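Local structure of digeranylgeranylglycerophospholipid reductase (Sulfolobus acidocaldarius, 4OPC) at residues Glu71-Gly76 / Asn91-Glu96; Gly76-Ser81 / His200-Ile205; Phe206-Thr211 / Asp251-Asp256. The protein reduces the double bonds of the geranylgeranyl chains of archaeal membrane lipid precursors, using one bound FAD per subunit, to give saturated archaeols. All blocks are in the same frame, centred on the assembly; numbering follows the deposited sequence.

Interaction 1 of 3, residues Glu71-Gly76 / Asn91-Glu96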
loop_
_atom_site.group_PDB
_atom_site.type_symbol
_atom_site.label_atom_id
_atom_site.label_comp_id
_atom_site.label_asym_id
_atom_site.label_seq_id
_atom_site.Cartn_x
_atom_site.Cartn_y
_atom_site.Cartn_z
ATOM N N GLU A 71 -10.979 -15.819 6.518
ATOM C CA GLU A 71 -12.416 -15.803 6.322
ATOM C C GLU A 71 -12.814 -16.505 5.034
ATOM O O GLU A 71 -13.831 -17.191 4.992
ATOM C CB GLU A 71 -12.949 -14.370 6.343
ATOM C CG GLU A 71 -12.692 -13.644 7.655
ATOM C CD GLU A 71 -13.566 -12.423 7.819
ATOM O OE1 GLU A 71 -13.020 -11.305 7.902
ATOM O OE2 GLU A 71 -14.804 -12.581 7.861
ATOM N N ASN A 72 -12.005 -16.355 3.992
ATOM C CA ASN A 72 -12.362 -16.926 2.697
ATOM C C ASN A 72 -11.138 -17.094 1.807
ATOM O O ASN A 72 -10.299 -16.190 1.711
ATOM C CB ASN A 72 -13.419 -16.037 2.020
ATOM C CG ASN A 72 -14.005 -16.657 0.761
ATOM O OD1 ASN A 72 -14.300 -17.850 0.710
ATOM N ND2 ASN A 72 -14.192 -15.830 -0.263
ATOM N N LYS A 73 -11.024 -18.246 1.161
ATOM C CA LYS A 73 -9.927 -18.488 0.230
ATOM C C LYS A 73 -10.231 -17.875 -1.134
ATOM O O LYS A 73 -11.321 -18.051 -1.669
ATOM C CB LYS A 73 -9.663 -19.994 0.095
ATOM C CG LYS A 73 -8.559 -20.353 -0.886
ATOM C CD LYS A 73 -7.225 -19.758 -0.456
ATOM C CE LYS A 73 -6.180 -19.895 -1.549
ATOM N NZ LYS A 73 -4.928 -19.175 -1.200
ATOM N N ILE A 74 -9.256 -17.159 -1.690
ATOM C CA ILE A 74 -9.420 -16.471 -2.971
ATOM C C ILE A 74 -8.625 -17.157 -4.073
ATOM O O ILE A 74 -7.450 -17.477 -3.889
ATOM C CB ILE A 74 -8.957 -15.007 -2.865
ATOM C CG1 ILE A 74 -9.772 -14.273 -1.801
ATOM C CG2 ILE A 74 -9.070 -14.293 -4.202
ATOM C CD1 ILE A 74 -11.274 -14.347 -2.030
ATOM N N ASN A 75 -9.268 -17.378 -5.217
ATOM C CA ASN A 75 -8.617 -18.030 -6.348
ATOM C C ASN A 75 -8.404 -17.113 -7.545
ATOM O O ASN A 75 -7.773 -17.503 -8.525
ATOM C CB ASN A 75 -9.392 -19.277 -6.770
ATOM C CG ASN A 75 -9.268 -20.392 -5.765
ATOM O OD1 ASN A 75 -8.197 -20.614 -5.202
ATOM N ND2 ASN A 75 -10.369 -21.088 -5.511
ATOM N N GLY A 76 -8.922 -15.892 -7.468
ATOM C CA GLY A 76 -8.717 -14.944 -8.545
ATOM C C GLY A 76 -9.566 -13.695 -8.438
ATOM O O GLY A 76 -10.228 -13.465 -7.426
ATOM N N ASN A 91 -6.358 -15.209 -12.536
ATOM C CA ASN A 91 -6.262 -16.196 -11.468
ATOM C C ASN A 91 -5.040 -15.978 -10.590
ATOM O O ASN A 91 -3.998 -15.528 -11.062
ATOM C CB ASN A 91 -6.255 -17.609 -12.049
ATOM C CG ASN A 91 -7.558 -17.958 -12.739
ATOM O OD1 ASN A 91 -8.636 -17.803 -12.170
ATOM N ND2 ASN A 91 -7.464 -18.422 -13.977
ATOM N N GLY A 92 -5.184 -16.291 -9.308
ATOM C CA GLY A 92 -4.115 -16.110 -8.341
ATOM C C GLY A 92 -4.620 -16.388 -6.938
ATOM O O GLY A 92 -5.734 -16.002 -6.583
ATOM N N GLU A 93 -3.805 -17.057 -6.132
ATOM C CA GLU A 93 -4.232 -17.467 -4.803
ATOM C C GLU A 93 -4.025 -16.382 -3.753
ATOM O O GLU A 93 -2.987 -15.719 -3.712
ATOM C CB GLU A 93 -3.541 -18.773 -4.396
ATOM C CG GLU A 93 -3.966 -19.949 -5.273
ATOM C CD GLU A 93 -3.391 -21.285 -4.836
ATOM O OE1 GLU A 93 -2.586 -21.322 -3.882
ATOM O OE2 GLU A 93 -3.750 -22.306 -5.459
ATOM N N GLY A 94 -5.033 -16.191 -2.914
ATOM C CA GLY A 94 -4.936 -15.216 -1.845
ATOM C C GLY A 94 -5.917 -15.476 -0.725
ATOM O O GLY A 94 -6.618 -16.497 -0.696
ATOM N N PHE A 95 -5.963 -14.546 0.215
ATOM C CA PHE A 95 -6.765 -14.718 1.407
ATOM C C PHE A 95 -7.636 -13.502 1.610
ATOM O O PHE A 95 -7.187 -12.371 1.402
ATOM C CB PHE A 95 -5.872 -14.855 2.641
ATOM C CG PHE A 95 -4.867 -15.968 2.563
ATOM C CD1 PHE A 95 -5.270 -17.272 2.374
ATOM C CD2 PHE A 95 -3.517 -15.701 2.719
ATOM C CE1 PHE A 95 -4.341 -18.296 2.322
ATOM C CE2 PHE A 95 -2.587 -16.715 2.666
ATOM C CZ PHE A 95 -2.998 -18.014 2.467
ATOM N N GLU A 96 -8.885 -13.731 1.998
ATOM C CA GLU A 96 -9.697 -12.680 2.581
ATOM C C GLU A 96 -9.581 -12.856 4.091
ATOM O O GLU A 96 -10.071 -13.845 4.651
ATOM C CB GLU A 96 -11.153 -12.786 2.111
ATOM C CG GLU A 96 -11.541 -11.711 1.114
ATOM C CD GLU A 96 -11.445 -10.327 1.698
ATOM O OE1 GLU A 96 -11.139 -9.395 0.930
ATOM O OE2 GLU A 96 -11.681 -10.161 2.911
#
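Ile74 and Gly94 lie opposite each other as an antiparallel hydrogen-bonded pair, Ile74 N to Gly94 O and Gly94 N to Ile74 O both 2.9 Å. This is the close-packed middle of the contact: Ile74 CB lies 3.5 Å from Gly94 O, and its CD1 touches Glu96 CG. Gly94 O is gripped twice, because Lys73 NZ also reaches it, at 3.2 Å, from the other face of the carbonyl plane. Lys73 starts with CG anti to the backbone N; the bend at chi2 (61°) brings CD beside Gly94 O, and the extended rest of the chain carries NZ to 3.7 Å from Phe95 CE1. An alanine in place of Lys73 would probably leave Gly94 O with the Ile74 amide alone across this contact and take the ammonium group from beside Phe95 CE1. Phe95 itself is buried, meeting Phe57 and Tyr64 edge-to-face. Toward the exposed Asn91, Gly92 and Glu93 the contact is looser and more open to solvent. There Glu93 OE1 stays 4.2 Å from Lys73 NZ, too far for a salt bridge, although the bond from Gly92 N to Asn75 O, at 3.0 Å, is sound. Asn91 turns its OD1 to Tyr202. At the other end, Glu96 O accepts from both Glu71 N (2.9 Å) and Asn72 N, and the carboxylates of Glu71 and Glu96 share Lys222, which probably eases the repulsion between them. The pairing slips by one residue between Ile74 and Gly76, a beta bulge, and Glu71 with Asn72 opposite Glu96 forms a classic bulge. Together they belong to a bulged antiparallel beta hairpin of strands 70-80 and 87-97, with Glu96 beside the FAD-binding Asp50.

Interaction 2 of 3, residues Gly76-Ser81 / His200-Ile205. With PGT ((1S)-2-{[{[(2R)-2,3-dihydroxypropyl]oxy}(hydroxy)phosphoryl]oxy}-1-[(palmitoyloxy)methyl]ethyl stearate), chain C.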
loop_
_atom_site.group_PDB
_atom_site.type_symbol
_atom_site.label_atom_id
_atom_site.label_comp_id
_atom_site.label_asym_id
_atom_site.label_seq_id
_atom_site.Cartn_x
_atom_site.Cartn_y
_atom_site.Cartn_z
ATOM N N GLY A 76 -8.922 -15.892 -7.468
ATOM C CA GLY A 76 -8.717 -14.944 -8.545
ATOM C C GLY A 76 -9.566 -13.695 -8.438
ATOM O O GLY A 76 -10.228 -13.465 -7.426
ATOM N N ILE A 77 -9.526 -12.888 -9.492
ATOM C CA ILE A 77 -10.261 -11.633 -9.553
ATOM C C ILE A 77 -11.039 -11.545 -10.859
ATOM O O ILE A 77 -10.534 -11.915 -11.917
ATOM C CB ILE A 77 -9.305 -10.426 -9.479
ATOM C CG1 ILE A 77 -8.561 -10.416 -8.143
ATOM C CG2 ILE A 77 -10.064 -9.113 -9.670
ATOM C CD1 ILE A 77 -7.579 -9.270 -8.005
ATOM N N LYS A 78 -12.281 -11.082 -10.776
ATOM C CA LYS A 78 -13.067 -10.758 -11.960
ATOM C C LYS A 78 -13.095 -9.241 -12.084
ATOM O O LYS A 78 -13.569 -8.549 -11.182
ATOM C CB LYS A 78 -14.489 -11.307 -11.822
ATOM C CG LYS A 78 -14.586 -12.820 -11.651
ATOM C CD LYS A 78 -14.530 -13.560 -12.962
ATOM C CE LYS A 78 -14.787 -15.045 -12.748
ATOM N NZ LYS A 78 -14.776 -15.793 -14.035
ATOM N N LEU A 79 -12.567 -8.726 -13.194
ATOM C CA LEU A 79 -12.492 -7.293 -13.440
ATOM C C LEU A 79 -13.556 -6.894 -14.460
ATOM O O LEU A 79 -13.558 -7.410 -15.581
ATOM C CB LEU A 79 -11.097 -6.936 -13.960
ATOM C CG LEU A 79 -10.875 -5.479 -14.332
ATOM C CD1 LEU A 79 -10.854 -4.655 -13.072
ATOM C CD2 LEU A 79 -9.576 -5.316 -15.106
ATOM N N TYR A 80 -14.450 -5.987 -14.077
ATOM C CA TYR A 80 -15.599 -5.616 -14.896
ATOM C C TYR A 80 -15.425 -4.269 -15.584
ATOM O O TYR A 80 -15.021 -3.283 -14.967
ATOM C CB TYR A 80 -16.855 -5.523 -14.026
ATOM C CG TYR A 80 -17.370 -6.826 -13.471
ATOM C CD1 TYR A 80 -16.684 -7.500 -12.467
ATOM C CD2 TYR A 80 -18.573 -7.351 -13.894
ATOM C CE1 TYR A 80 -17.157 -8.688 -11.952
ATOM C CE2 TYR A 80 -19.060 -8.539 -13.379
ATOM C CZ TYR A 80 -18.351 -9.202 -12.403
ATOM O OH TYR A 80 -18.844 -10.387 -11.889
ATOM N N SER A 81 -15.759 -4.225 -16.870
ATOM C CA SER A 81 -15.804 -2.962 -17.599
ATOM C C SER A 81 -16.933 -2.076 -17.047
ATOM O O SER A 81 -17.870 -2.573 -16.417
ATOM C CB SER A 81 -16.054 -3.243 -19.077
ATOM O OG SER A 81 -17.330 -3.836 -19.246
ATOM N N HIS A 200 -17.836 -17.369 -5.115
ATOM C CA HIS A 200 -17.415 -16.633 -3.930
ATOM C C HIS A 200 -15.906 -16.695 -3.671
ATOM O O HIS A 200 -15.408 -15.973 -2.816
ATOM C CB HIS A 200 -18.203 -17.074 -2.689
ATOM C CG HIS A 200 -17.700 -18.340 -2.068
ATOM N ND1 HIS A 200 -17.918 -19.582 -2.626
ATOM C CD2 HIS A 200 -16.993 -18.555 -0.934
ATOM C CE1 HIS A 200 -17.360 -20.506 -1.866
ATOM N NE2 HIS A 200 -16.796 -19.911 -0.830
ATOM N N ASP A 201 -15.189 -17.530 -4.419
ATOM C CA ASP A 201 -13.729 -17.545 -4.351
ATOM C C ASP A 201 -13.069 -16.503 -5.260
ATOM O O ASP A 201 -11.843 -16.410 -5.316
ATOM C CB ASP A 201 -13.166 -18.950 -4.621
ATOM C CG ASP A 201 -13.631 -19.539 -5.951
ATOM O OD1 ASP A 201 -14.727 -19.185 -6.437
ATOM O OD2 ASP A 201 -12.895 -20.391 -6.495
ATOM N N TYR A 202 -13.877 -15.700 -5.943
ATOM C CA TYR A 202 -13.345 -14.632 -6.780
ATOM C C TYR A 202 -13.718 -13.251 -6.257
ATOM O O TYR A 202 -14.893 -12.978 -5.988
ATOM C CB TYR A 202 -13.817 -14.795 -8.232
ATOM C CG TYR A 202 -13.035 -15.849 -8.977
ATOM C CD1 TYR A 202 -13.293 -17.200 -8.782
ATOM C CD2 TYR A 202 -12.013 -15.493 -9.850
ATOM C CE1 TYR A 202 -12.562 -18.169 -9.450
ATOM C CE2 TYR A 202 -11.278 -16.457 -10.523
ATOM C CZ TYR A 202 -11.557 -17.789 -10.316
ATOM O OH TYR A 202 -10.827 -18.742 -10.983
ATOM N N LEU A 203 -12.719 -12.383 -6.121
ATOM C CA LEU A 203 -12.974 -10.972 -5.863
ATOM C C LEU A 203 -13.572 -10.332 -7.107
ATOM O O LEU A 203 -13.328 -10.789 -8.227
ATOM C CB LEU A 203 -11.675 -10.249 -5.545
ATOM C CG LEU A 203 -10.831 -10.841 -4.418
ATOM C CD1 LEU A 203 -9.588 -9.995 -4.247
ATOM C CD2 LEU A 203 -11.626 -10.938 -3.115
ATOM N N ARG A 204 -14.358 -9.277 -6.909
ATOM C CA ARG A 204 -14.878 -8.505 -8.032
ATOM C C ARG A 204 -14.397 -7.074 -7.937
ATOM O O ARG A 204 -14.503 -6.441 -6.893
ATOM C CB ARG A 204 -16.406 -8.530 -8.069
ATOM C CG ARG A 204 -17.004 -9.925 -8.062
ATOM C CD ARG A 204 -18.518 -9.869 -7.945
ATOM N NE ARG A 204 -19.057 -11.161 -7.541
ATOM C CZ ARG A 204 -20.337 -11.387 -7.263
ATOM N NH1 ARG A 204 -21.223 -10.399 -7.336
ATOM N NH2 ARG A 204 -20.732 -12.606 -6.910
ATOM N N ILE A 205 -13.871 -6.569 -9.047
ATOM C CA ILE A 205 -13.439 -5.182 -9.155
ATOM C C ILE A 205 -14.187 -4.568 -10.329
ATOM O O ILE A 205 -14.196 -5.134 -11.429
ATOM C CB ILE A 205 -11.922 -5.085 -9.381
ATOM C CG1 ILE A 205 -11.200 -5.525 -8.105
ATOM C CG2 ILE A 205 -11.520 -3.657 -9.753
ATOM C CD1 ILE A 205 -9.682 -5.512 -8.218
HETATM C C48 PGT C . -6.700 3.410 -10.247
HETATM C C47 PGT C . -5.663 3.776 -9.205
HETATM C C46 PGT C . -6.312 3.801 -7.837
HETATM C C45 PGT C . -6.971 2.462 -7.568
HETATM C C44 PGT C . -7.059 2.201 -6.079
HETATM C C43 PGT C . -8.489 2.385 -5.604
HETATM C C42 PGT C . -8.510 2.284 -4.095
HETATM C C41 PGT C . -8.165 0.864 -3.725
HETATM C C40 PGT C . -8.782 0.504 -2.395
HETATM C C39 PGT C . -9.034 -0.987 -2.410
HETATM C C38 PGT C . -7.741 -1.713 -2.678
HETATM C C37 PGT C . -8.039 -3.182 -2.863
HETATM C C36 PGT C . -6.727 -3.910 -3.023
HETATM C C35 PGT C . -6.954 -5.312 -3.540
HETATM C C34 PGT C . -5.617 -6.022 -3.628
HETATM C C33 PGT C . -5.716 -7.297 -4.436
HETATM C C32 PGT C . -4.826 -8.379 -3.853
HETATM C C31 PGT C . -3.370 -8.222 -4.264
HETATM O O31 PGT C . -2.529 -8.188 -3.386
HETATM O O2 PGT C . -2.977 -8.104 -5.621
HETATM C C2 PGT C . -2.457 -9.264 -6.243
HETATM C C1 PGT C . -0.996 -9.511 -5.927
HETATM O O3P PGT C . -0.439 -8.783 -4.850
HETATM P P PGT C . 0.740 -7.769 -5.163
HETATM O O1P PGT C . 0.331 -7.083 -6.447
HETATM O O2P PGT C . 0.921 -6.750 -4.048
HETATM O O4P PGT C . 2.138 -8.496 -5.391
HETATM C C4 PGT C . 2.251 -9.886 -5.621
HETATM C C5 PGT C . 3.679 -10.272 -5.932
HETATM O O5 PGT C . 4.123 -11.223 -4.991
HETATM C C6 PGT C . 4.558 -9.045 -5.881
HETATM O O6 PGT C . 5.388 -9.063 -4.742
HETATM C C3 PGT C . -2.488 -9.151 -7.757
HETATM O O3 PGT C . -3.789 -9.094 -8.289
HETATM C C11 PGT C . -3.865 -8.290 -9.443
HETATM O O11 PGT C . -3.015 -8.388 -10.305
HETATM C C12 PGT C . -4.998 -7.297 -9.603
HETATM C C13 PGT C . -5.157 -6.898 -11.054
HETATM C C14 PGT C . -6.280 -5.888 -11.167
HETATM C C15 PGT C . -5.719 -4.483 -11.213
HETATM C C16 PGT C . -6.829 -3.484 -11.467
HETATM C C17 PGT C . -6.422 -2.584 -12.613
HETATM C C18 PGT C . -7.609 -1.784 -13.108
HETATM C C19 PGT C . -7.266 -1.128 -14.430
HETATM C C20 PGT C . -7.181 -2.161 -15.538
HETATM C C21 PGT C . -8.166 -1.812 -16.636
HETATM C C22 PGT C . -7.632 -2.244 -17.985
HETATM C C23 PGT C . -8.271 -1.388 -19.057
HETATM C C24 PGT C . -7.567 -1.594 -20.380
HETATM C C25 PGT C . -7.135 -0.257 -20.942
HETATM C C26 PGT C . -5.653 -0.289 -21.254
#
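Lys78 N donates to Leu203 O at 2.8 Å, an almost straight bond (176° at the hydrogen), and Lys78 O accepts from Ile205 N on the other strand. Leu203 N to Gly76 O and Tyr80 N to Ile205 O, the latter 2.8 Å, complete the parallel ladder. On one face of the sheet the Tyr202 ring lies beside Gly76, with CD2 only 3.3 Å from Gly76 C; Gly76, having no side chain, lets the ring come this close. The ring is covered toward its rim on both faces, by Gly76 N on one and Lys78 CE on the other. In Lys78 the bend at chi2 (-83°) turns CD, and CE follows over the ring face; its NZ goes on to Thr89, leaving at most a weak cation-pi attraction to the ring. Further along the same face, Tyr80 CE1 touches Arg204 CB at 4.0 Å, with ring and guanidinium planes 45° apart; the guanidinium NH2 is held by Glu198 O. The opposite face is aliphatic. Leu79 CD1 packs on Ile205 CG2 at 3.5 Å, and Ile77 CG2 meets Ile205 CD1 at 3.9 Å. Beyond them comes the bound lipid: Ile77 CD1 lies 3.6 Å from C12 of its palmitoyl chain, and Leu79 CD2 approaches C20 of the same chain. This parallel pair in the mixed sheet thus supplies two aliphatic residues to the wall of the lipid-binding pocket.

Interaction 3 of 3, residues Phe206-Thr211 / Asp251-Asp256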
loop_
_atom_site.group_PDB
_atom_site.type_symbol
_atom_site.label_atom_id
_atom_site.label_comp_id
_atom_site.label_asym_id
_atom_site.label_seq_id
_atom_site.Cartn_x
_atom_site.Cartn_y
_atom_site.Cartn_z
ATOM N N PHE A 206 -14.832 -3.428 -10.099
ATOM C CA PHE A 206 -15.652 -2.773 -11.107
ATOM C C PHE A 206 -15.039 -1.433 -11.453
ATOM O O PHE A 206 -15.003 -0.519 -10.623
ATOM C CB PHE A 206 -17.069 -2.551 -10.577
ATOM C CG PHE A 206 -17.762 -3.801 -10.104
ATOM C CD1 PHE A 206 -18.532 -4.558 -10.968
ATOM C CD2 PHE A 206 -17.671 -4.193 -8.778
ATOM C CE1 PHE A 206 -19.192 -5.697 -10.515
ATOM C CE2 PHE A 206 -18.325 -5.328 -8.332
ATOM C CZ PHE A 206 -19.075 -6.075 -9.197
ATOM N N ILE A 207 -14.555 -1.314 -12.681
ATOM C CA ILE A 207 -14.014 -0.053 -13.147
ATOM C C ILE A 207 -15.163 0.831 -13.614
ATOM O O ILE A 207 -16.029 0.382 -14.361
ATOM C CB ILE A 207 -13.052 -0.277 -14.313
ATOM C CG1 ILE A 207 -11.987 -1.292 -13.914
ATOM C CG2 ILE A 207 -12.419 1.042 -14.728
ATOM C CD1 ILE A 207 -11.190 -0.890 -12.690
ATOM N N ASP A 208 -15.189 2.081 -13.158
ATOM C CA ASP A 208 -16.204 3.021 -13.606
ATOM C C ASP A 208 -15.840 4.446 -13.191
ATOM O O ASP A 208 -15.863 4.784 -12.006
ATOM C CB ASP A 208 -17.585 2.640 -13.056
ATOM C CG ASP A 208 -18.711 3.374 -13.755
ATOM O OD1 ASP A 208 -18.607 4.602 -13.966
ATOM O OD2 ASP A 208 -19.720 2.736 -14.106
ATOM N N GLN A 209 -15.519 5.283 -14.172
ATOM C CA GLN A 209 -15.081 6.642 -13.890
ATOM C C GLN A 209 -16.193 7.566 -13.401
ATOM O O GLN A 209 -15.916 8.639 -12.858
ATOM C CB GLN A 209 -14.363 7.227 -15.113
ATOM C CG GLN A 209 -13.161 6.407 -15.546
ATOM C CD GLN A 209 -12.227 6.024 -14.392
ATOM O OE1 GLN A 209 -12.048 6.775 -13.428
ATOM N NE2 GLN A 209 -11.628 4.845 -14.494
ATOM N N GLU A 210 -17.447 7.163 -13.583
ATOM C CA GLU A 210 -18.575 7.951 -13.102
ATOM C C GLU A 210 -18.927 7.626 -11.653
ATOM O O GLU A 210 -19.253 8.521 -10.871
ATOM C CB GLU A 210 -19.803 7.738 -13.984
ATOM C CG GLU A 210 -19.664 8.321 -15.369
ATOM C CD GLU A 210 -20.900 8.098 -16.217
ATOM O OE1 GLU A 210 -21.894 7.551 -15.689
ATOM O OE2 GLU A 210 -20.874 8.468 -17.411
ATOM N N THR A 211 -18.877 6.347 -11.292
ATOM C CA THR A 211 -19.297 5.933 -9.956
ATOM C C THR A 211 -18.137 5.816 -8.961
ATOM O O THR A 211 -18.365 5.755 -7.756
ATOM C CB THR A 211 -20.036 4.593 -10.012
ATOM O OG1 THR A 211 -19.118 3.590 -10.448
ATOM C CG2 THR A 211 -21.215 4.665 -10.988
ATOM N N ASP A 251 -26.284 -0.198 -4.806
ATOM C CA ASP A 251 -27.209 -1.159 -5.416
ATOM C C ASP A 251 -26.735 -1.692 -6.777
ATOM O O ASP A 251 -27.106 -2.796 -7.175
ATOM C CB ASP A 251 -28.606 -0.554 -5.574
ATOM C CG ASP A 251 -29.318 -0.354 -4.249
ATOM O OD1 ASP A 251 -28.846 -0.877 -3.214
ATOM O OD2 ASP A 251 -30.371 0.322 -4.248
ATOM N N LYS A 252 -25.943 -0.901 -7.493
ATOM C CA LYS A 252 -25.394 -1.320 -8.768
ATOM C C LYS A 252 -24.446 -2.500 -8.570
ATOM O O LYS A 252 -24.429 -3.432 -9.376
ATOM C CB LYS A 252 -24.656 -0.151 -9.418
ATOM C CG LYS A 252 -24.388 -0.294 -10.903
ATOM C CD LYS A 252 -23.800 1.002 -11.448
ATOM C CE LYS A 252 -23.678 0.975 -12.963
ATOM N NZ LYS A 252 -22.935 -0.216 -13.453
ATOM N N TYR A 253 -23.680 -2.469 -7.490
ATOM C CA TYR A 253 -22.601 -3.433 -7.293
ATOM C C TYR A 253 -22.908 -4.503 -6.258
ATOM O O TYR A 253 -22.271 -5.557 -6.241
ATOM C CB TYR A 253 -21.310 -2.698 -6.944
ATOM C CG TYR A 253 -20.998 -1.658 -7.985
ATOM C CD1 TYR A 253 -20.592 -2.038 -9.258
ATOM C CD2 TYR A 253 -21.150 -0.305 -7.716
ATOM C CE1 TYR A 253 -20.330 -1.097 -10.230
ATOM C CE2 TYR A 253 -20.891 0.650 -8.688
ATOM C CZ TYR A 253 -20.480 0.240 -9.941
ATOM O OH TYR A 253 -20.225 1.173 -10.918
ATOM N N ALA A 254 -23.878 -4.226 -5.390
ATOM C CA ALA A 254 -24.251 -5.162 -4.337
ATOM C C ALA A 254 -25.760 -5.140 -4.132
ATOM O O ALA A 254 -26.240 -4.748 -3.067
ATOM C CB ALA A 254 -23.528 -4.812 -3.038
ATOM N N PRO A 255 -26.522 -5.567 -5.149
ATOM C CA PRO A 255 -27.979 -5.563 -5.013
ATOM C C PRO A 255 -28.442 -6.598 -3.991
ATOM O O PRO A 255 -29.576 -6.525 -3.529
ATOM C CB PRO A 255 -28.461 -5.953 -6.412
ATOM C CG PRO A 255 -27.337 -6.737 -6.986
ATOM C CD PRO A 255 -26.092 -6.095 -6.456
ATOM N N ASP A 256 -27.554 -7.522 -3.636
ATOM C CA ASP A 256 -27.892 -8.674 -2.806
ATOM C C ASP A 256 -27.682 -8.477 -1.308
ATOM O O ASP A 256 -28.053 -9.349 -0.523
ATOM C CB ASP A 256 -27.090 -9.899 -3.262
ATOM C CG ASP A 256 -25.583 -9.645 -3.297
ATOM O OD1 ASP A 256 -25.151 -8.553 -3.731
ATOM O OD2 ASP A 256 -24.823 -10.553 -2.900
HETATM O O HOH W 1 -20.028 0.149 -13.299
#
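An Asx turn in the loop after strand 202-206 meets the C-terminal end of helix 242-253, where Tyr253 carries the contact. Asp208 OD1 makes the turn by accepting from Glu210 N at 2.8 Å, nearly along its C-O axis; its second bond, from Thr211 N above the carboxylate plane, makes the wider Asx motif. Asn360 ND2 also bonds to OD1; three donors on this oxygen probably help hold Thr211 near the helix. Thr211 and Tyr253 reach toward each other tip to tip, their hydroxyls 2.7 Å apart from OG1 to OH in a hydrogen bond that either could donate. For Thr211 this means OG1 between the backbone N and the carbonyl carbon (chi1 65°). Away from the hydroxyl, Tyr253 CD1 sits 3.4 Å from Phe206 CG, over one face of the Phe206 ring, with the ring planes at 48°. The side chains slide past each other in opposite directions, and Tyr253 CE1 lies against Phe206 CB. Trp217 stacks on the Tyr253 ring, and Met84 touches both aromatic residues, making a buried cluster between loop, helix and strand 216-221. On the polar side, Lys252 NZ stays 4.4 Å from Asp208 OD2, opposite charges without a salt bridge. A water spans that gap: hydrogen-bonded to Asp208 OD2, it accepts from Lys252 NZ at 2.9 Å and lies 2.6 Å from Tyr253 OH, in the ring plane at its edge.

How the interactions relate
Interactions 1 and 2 lie side by side in the same mixed sheet, their centres 10 Å apart, and share Gly76 on strand 70-80, which pairs antiparallel with 87-97 and parallel with 202-206. Asn91 OD1 and Tyr202 OH, 2.7 Å apart, probably bond across the two. Interaction 3 follows where strand 202-206 runs out: its centre is 13 Å from that of interaction 2 and 21 Å from that of interaction 1. Tyr80 CG packs on Phe206 CD1 at 3.6 Å, joining interaction 2 to interaction 3. The segments of interactions 1 and 2 alternate along the chain, and interaction 3 comes after both. Together the contacts run from the strands near the FAD, along the wall of the lipid pocket, to helix 242-253.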